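Local structure of erythrocyte membrane protein 1 (Plasmodium falciparum, 6S8T) at residues Q293-M298 with V392-E397. The protein probably binds a host cell-surface receptor, ICAM-1, through this Duffy-binding-like (DBLbeta) domain of a much longer membrane protein. Numbering follows the deposited sequence.
Sequences QRLRWM and VHFFKE
The rings of Phe394 and Phe395 each receive one methyl of Leu295, and both methyls arrive obliquely. On Phe394, CD1 of Leu295 lies 3.8 Å from CE2 and 3.9 Å from CD2, so it meets one ortho-meta bond of the ring. The other methyl is looser: CD2 of Leu295 stands 4.3 Å from CZ of Phe395, the para carbon. Leu295 thus divides its two methyls between Phe394 and Phe395. Within 293-298, CG of Gln293 rests over one face of the Trp297 indole, 3.4 Å above its plane and nearer the ring's border than its centre.

Leu295 points its CB at helix 388-402 and holds CG anti to the carbonyl carbon, beside the backbone N (chi1 -64°), which carries both methyls across. Phe394 also directs its CB at the facing helix, with CG anti to the backbone N (chi1 -173°); the CB of Phe395 does not point across, but its ring end comes nearer.

The contact is small, 104 Å² summed over both sides, and the nearest CA atoms, of Leu295 and Phe394, are 10.4 Å apart; the backbones stay apart and only side chains meet. Tyr365 and Tyr420 also touch Leu295, while Met19 and Met23 of helix 16-32 pack on Phe394. Beside this apolar patch, Arg294 forms a salt bridge with Asp387.

All three touching residues are buried, evidence for an apolar core contact joining the start of helix 293-319 to helix 388-402 in the mainly helical Duffy-binding-like fold.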
loop_
_atom_site.group_PDB
_atom_site.type_symbol
_atom_site.label_atom_id
_atom_site.label_comp_id
_atom_site.label_asym_id
_atom_site.label_seq_id
_atom_site.Cartn_x
_atom_site.Cartn_y
_atom_site.Cartn_z
ATOM N N GLN A 293 5.470 -1.037 5.047
ATOM C CA GLN A 293 4.076 -0.961 4.612
ATOM C C GLN A 293 3.317 0.164 5.311
ATOM O O GLN A 293 2.456 0.804 4.697
ATOM C CB GLN A 293 3.388 -2.309 4.849
ATOM C CG GLN A 293 1.926 -2.379 4.389
ATOM C CD GLN A 293 1.346 -3.778 4.511
ATOM O OE1 GLN A 293 1.068 -4.255 5.613
ATOM N NE2 GLN A 293 1.167 -4.447 3.379
ATOM N N ARG A 294 3.619 0.429 6.584
ATOM C CA ARG A 294 2.916 1.494 7.296
ATOM C C ARG A 294 3.170 2.855 6.658
ATOM O O ARG A 294 2.313 3.743 6.725
ATOM C CB ARG A 294 3.326 1.511 8.772
ATOM C CG ARG A 294 2.481 2.435 9.647
ATOM C CD ARG A 294 2.956 2.449 11.097
ATOM N NE ARG A 294 2.884 1.132 11.726
ATOM C CZ ARG A 294 1.804 0.648 12.334
ATOM N NH1 ARG A 294 0.692 1.370 12.394
ATOM N NH2 ARG A 294 1.837 -0.563 12.879
ATOM N N LEU A 295 4.330 3.042 6.027
ATOM C CA LEU A 295 4.596 4.305 5.349
ATOM C C LEU A 295 3.959 4.350 3.965
ATOM O O LEU A 295 3.523 5.420 3.525
ATOM C CB LEU A 295 6.104 4.550 5.245
ATOM C CG LEU A 295 6.841 4.715 6.588
ATOM C CD1 LEU A 295 8.349 4.736 6.383
ATOM C CD2 LEU A 295 6.384 5.972 7.312
ATOM N N ARG A 296 3.894 3.210 3.266
ATOM C CA ARG A 296 3.231 3.184 1.964
ATOM C C ARG A 296 1.754 3.525 2.104
ATOM O O ARG A 296 1.223 4.360 1.364
ATOM C CB ARG A 296 3.407 1.816 1.297
ATOM C CG ARG A 296 4.862 1.371 1.150
ATOM C CD ARG A 296 5.006 0.173 0.204
ATOM N NE ARG A 296 4.054 -0.903 0.475
ATOM C CZ ARG A 296 4.332 -2.013 1.156
ATOM N NH1 ARG A 296 3.390 -2.930 1.339
ATOM N NH2 ARG A 296 5.549 -2.209 1.654
ATOM N N TRP A 297 1.081 2.908 3.079
ATOM C CA TRP A 297 -0.345 3.153 3.273
ATOM C C TRP A 297 -0.624 4.599 3.674
ATOM O O TRP A 297 -1.658 5.156 3.286
ATOM C CB TRP A 297 -0.901 2.182 4.317
ATOM C CG TRP A 297 -0.976 0.753 3.841
ATOM C CD1 TRP A 297 -0.607 0.272 2.614
ATOM C CD2 TRP A 297 -1.466 -0.370 4.582
ATOM N NE1 TRP A 297 -0.835 -1.084 2.551
ATOM C CE2 TRP A 297 -1.360 -1.501 3.746
ATOM C CE3 TRP A 297 -1.976 -0.531 5.874
ATOM C CZ2 TRP A 297 -1.750 -2.772 4.160
ATOM C CZ3 TRP A 297 -2.362 -1.793 6.285
ATOM C CH2 TRP A 297 -2.250 -2.898 5.430
ATOM N N MET A 298 0.282 5.221 4.440
ATOM C CA MET A 298 0.113 6.628 4.803
ATOM C C MET A 298 0.173 7.529 3.575
ATOM O O MET A 298 -0.650 8.443 3.430
ATOM C CB MET A 298 1.180 7.039 5.826
ATOM C CG MET A 298 1.175 8.524 6.194
ATOM S SD MET A 298 2.469 9.016 7.367
ATOM C CE MET A 298 3.914 9.067 6.310
ATOM N N VAL A 392 11.799 0.751 12.908
ATOM C CA VAL A 392 12.925 1.367 13.609
ATOM C C VAL A 392 14.189 1.298 12.762
ATOM O O VAL A 392 14.960 2.264 12.694
ATOM C CB VAL A 392 13.131 0.710 14.987
ATOM C CG1 VAL A 392 14.446 1.169 15.601
ATOM C CG2 VAL A 392 11.970 1.046 15.912
ATOM N N HIS A 393 14.424 0.162 12.099
ATOM C CA HIS A 393 15.611 0.040 11.258
ATOM C C HIS A 393 15.571 1.024 10.096
ATOM O O HIS A 393 16.590 1.639 9.764
ATOM C CB HIS A 393 15.756 -1.389 10.742
ATOM C CG HIS A 393 17.013 -1.616 9.961
ATOM N ND1 HIS A 393 17.014 -1.862 8.605
ATOM C CD2 HIS A 393 18.312 -1.616 10.345
ATOM C CE1 HIS A 393 18.259 -2.014 8.189
ATOM N NE2 HIS A 393 19.066 -1.868 9.224
ATOM N N PHE A 394 14.406 1.187 9.464
ATOM C CA PHE A 394 14.292 2.135 8.360
ATOM C C PHE A 394 14.540 3.562 8.838
ATOM O O PHE A 394 15.297 4.314 8.213
ATOM C CB PHE A 394 12.913 2.009 7.705
ATOM C CG PHE A 394 12.752 2.826 6.453
ATOM C CD1 PHE A 394 13.150 2.325 5.224
ATOM C CD2 PHE A 394 12.185 4.088 6.502
ATOM C CE1 PHE A 394 12.996 3.070 4.068
ATOM C CE2 PHE A 394 12.030 4.839 5.350
ATOM C CZ PHE A 394 12.435 4.329 4.132
ATOM N N PHE A 395 13.920 3.946 9.958
ATOM C CA PHE A 395 14.119 5.287 10.502
ATOM C C PHE A 395 15.552 5.502 10.988
ATOM O O PHE A 395 16.065 6.624 10.906
ATOM C CB PHE A 395 13.128 5.548 11.638
ATOM C CG PHE A 395 11.781 6.049 11.182
ATOM C CD1 PHE A 395 11.627 6.658 9.946
ATOM C CD2 PHE A 395 10.667 5.923 12.000
ATOM C CE1 PHE A 395 10.389 7.130 9.532
ATOM C CE2 PHE A 395 9.427 6.390 11.593
ATOM C CZ PHE A 395 9.288 6.996 10.356
ATOM N N LYS A 396 16.217 4.458 11.492
ATOM C CA LYS A 396 17.605 4.612 11.927
ATOM C C LYS A 396 18.526 4.911 10.750
ATOM O O LYS A 396 19.405 5.775 10.843
ATOM C CB LYS A 396 18.083 3.359 12.659
ATOM C CG LYS A 396 17.802 3.354 14.146
ATOM C CD LYS A 396 18.470 2.163 14.813
ATOM C CE LYS A 396 18.546 2.348 16.318
ATOM N NZ LYS A 396 19.360 3.546 16.681
ATOM N N GLU A 397 18.346 4.200 9.637
ATOM C CA GLU A 397 19.156 4.476 8.458
ATOM C C GLU A 397 18.819 5.835 7.856
ATOM O O GLU A 397 19.699 6.500 7.296
ATOM C CB GLU A 397 18.976 3.362 7.431
ATOM C CG GLU A 397 19.611 2.041 7.828
ATOM C CD GLU A 397 21.100 2.168 8.087
ATOM O OE1 GLU A 397 21.493 2.290 9.266
ATOM O OE2 GLU A 397 21.875 2.160 7.109
#